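Local coordinates for polyhedrin (Uranotaenia sapphirina cypovirus, PDB 4S1K), which forms the crystalline matrix of the occlusion bodies that embed cypovirus particles, and probably binds ATP, at residues Lys114-Ile119 against Pro141-Arg146. Sequence-based numbering, arbitrary orientation.
Sequences KASIDI and PCSYKR
A chi1 of 176° swings Ser-116 OG to the side away from its own N, where it meets the hydroxyl of Ser-143, whose own chi1 of 71° sets OG between backbone N and carbonyl carbon; the two OG atoms stand 2.6 Å apart, within hydrogen-bonding distance. The pair joins strand 116-120, at one edge of a three-stranded antiparallel sheet, to a 3-10 turn at 141-143 within the long loop that leads on to strand 150-152. While Ser-116 and Asp-118 make backbone bonds to strand 173-179, the intervening Ile-117 turns its N to the loop and donates to Ser-143 O over 2.9 Å in a nearly straight bond (170° at the hydrogen). Ser-143 OG also bonds Pro-140 O, so this buried hydroxyl lies between the strand and the residue just ahead of the 3-10 turn.

The Tyr-144 ring stands beside this polar core. Ser-116 CB lies over one face, and Lys-114 O comes to the ring edge, 3.3 Å from Tyr-144 CE1. The bent Lys-114 side chain runs alongside the ring in the same direction, bringing CE within 3.6 Å of CE1, and one water links its NZ to Tyr-144 OH.

On the Ile-117 side, Lys-145 bends at chi2 and is then extended, laying CE 4.0 Å from Ile-117 CB. Trp-163 forms a cation-pi contact with this lysine, while Ile-117 packs against Phe-104 and Phe-149. A second water ties Ala-115 O to Arg-146 N. The lysine ammonium folds back onto its own loop, where Lys-145 NZ donates to Cys-142 O at 3.0 Å and to a third water that in turn donates to Ile-117 O.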
# COMPACT_ATOMS: atom_id res chain seq x y z
N LYS A 114 -11.40 -0.90 -21.12
CA LYS A 114 -10.30 -0.18 -20.46
C LYS A 114 -9.55 -0.96 -19.40
O LYS A 114 -8.50 -0.49 -18.91
CB LYS A 114 -10.85 1.08 -19.81
CG LYS A 114 -11.44 2.11 -20.77
CD LYS A 114 -10.59 2.40 -22.00
CE LYS A 114 -9.17 2.80 -21.68
NZ LYS A 114 -9.07 4.22 -21.23
N ALA A 115 -10.04 -2.14 -19.04
CA ALA A 115 -9.31 -2.98 -18.11
C ALA A 115 -7.93 -3.28 -18.70
O ALA A 115 -7.79 -3.64 -19.88
CB ALA A 115 -10.07 -4.27 -17.81
N SER A 116 -6.91 -3.13 -17.87
CA SER A 116 -5.54 -3.18 -18.34
C SER A 116 -4.78 -4.17 -17.47
O SER A 116 -4.84 -4.09 -16.24
CB SER A 116 -4.96 -1.77 -18.23
OG SER A 116 -3.61 -1.73 -18.58
N ILE A 117 -4.09 -5.11 -18.09
CA ILE A 117 -3.29 -6.09 -17.38
C ILE A 117 -1.88 -6.07 -17.92
O ILE A 117 -1.64 -6.49 -19.02
CB ILE A 117 -3.85 -7.50 -17.57
CG1 ILE A 117 -5.25 -7.62 -16.95
CG2 ILE A 117 -2.87 -8.53 -16.98
CD1 ILE A 117 -5.92 -8.95 -17.33
N ASP A 118 -0.94 -5.59 -17.11
CA ASP A 118 0.43 -5.30 -17.52
C ASP A 118 1.36 -6.30 -16.81
O ASP A 118 1.51 -6.27 -15.57
CB ASP A 118 0.79 -3.85 -17.12
CG ASP A 118 2.10 -3.36 -17.76
OD1 ASP A 118 2.71 -4.19 -18.50
OD2 ASP A 118 2.52 -2.17 -17.51
N ILE A 119 1.91 -7.23 -17.57
CA ILE A 119 2.92 -8.15 -17.06
C ILE A 119 4.27 -7.44 -17.19
O ILE A 119 4.75 -7.20 -18.31
CB ILE A 119 2.93 -9.48 -17.81
CG1 ILE A 119 1.48 -10.02 -17.91
CG2 ILE A 119 3.90 -10.45 -17.14
CD1 ILE A 119 0.75 -10.16 -16.57
N PRO A 141 -0.03 -0.32 -24.84
CA PRO A 141 -1.12 -0.80 -25.70
C PRO A 141 -1.48 -2.30 -25.52
O PRO A 141 -2.64 -2.63 -25.45
CB PRO A 141 -0.58 -0.54 -27.11
CG PRO A 141 0.35 0.58 -26.96
CD PRO A 141 1.01 0.36 -25.62
N CYS A 142 -0.48 -3.18 -25.44
CA CYS A 142 -0.75 -4.62 -25.27
C CYS A 142 -1.55 -5.02 -24.02
O CYS A 142 -2.07 -6.15 -23.96
CB CYS A 142 0.55 -5.44 -25.32
SG CYS A 142 1.83 -5.09 -24.05
N SER A 143 -1.63 -4.11 -23.03
CA SER A 143 -2.25 -4.38 -21.72
C SER A 143 -3.76 -4.40 -21.79
O SER A 143 -4.40 -4.99 -20.94
CB SER A 143 -1.79 -3.38 -20.66
OG SER A 143 -2.35 -2.05 -20.86
N TYR A 144 -4.34 -3.77 -22.81
CA TYR A 144 -5.80 -3.68 -22.92
C TYR A 144 -6.33 -4.90 -23.61
O TYR A 144 -6.16 -5.04 -24.81
CB TYR A 144 -6.17 -2.45 -23.74
CG TYR A 144 -5.85 -1.20 -23.01
CD1 TYR A 144 -6.70 -0.73 -22.02
CD2 TYR A 144 -4.69 -0.49 -23.28
CE1 TYR A 144 -6.42 0.44 -21.33
CE2 TYR A 144 -4.40 0.68 -22.60
CZ TYR A 144 -5.28 1.14 -21.63
OH TYR A 144 -5.03 2.30 -20.93
N LYS A 145 -6.97 -5.81 -22.88
CA LYS A 145 -7.27 -7.12 -23.46
C LYS A 145 -8.53 -7.08 -24.24
O LYS A 145 -8.60 -7.72 -25.26
CB LYS A 145 -7.34 -8.23 -22.41
CG LYS A 145 -6.12 -8.41 -21.54
CD LYS A 145 -4.83 -8.43 -22.36
CE LYS A 145 -3.62 -8.44 -21.44
NZ LYS A 145 -2.39 -8.52 -22.23
N ARG A 146 -9.55 -6.38 -23.73
CA ARG A 146 -10.82 -6.18 -24.44
C ARG A 146 -11.47 -7.52 -24.80
O ARG A 146 -11.79 -8.30 -23.89
CB ARG A 146 -10.63 -5.24 -25.66
CG ARG A 146 -10.04 -3.90 -25.27
CD ARG A 146 -10.34 -2.75 -26.23
NE ARG A 146 -9.34 -1.68 -26.04
CZ ARG A 146 -8.10 -1.69 -26.58
NH1 ARG A 146 -7.70 -2.68 -27.35
NH2 ARG A 146 -7.26 -0.69 -26.36
O HOH W 1 -7.04 4.04 -19.85
O HOH W 2 -9.55 -4.52 -21.78
O HOH W 3 0.12 -8.18 -20.73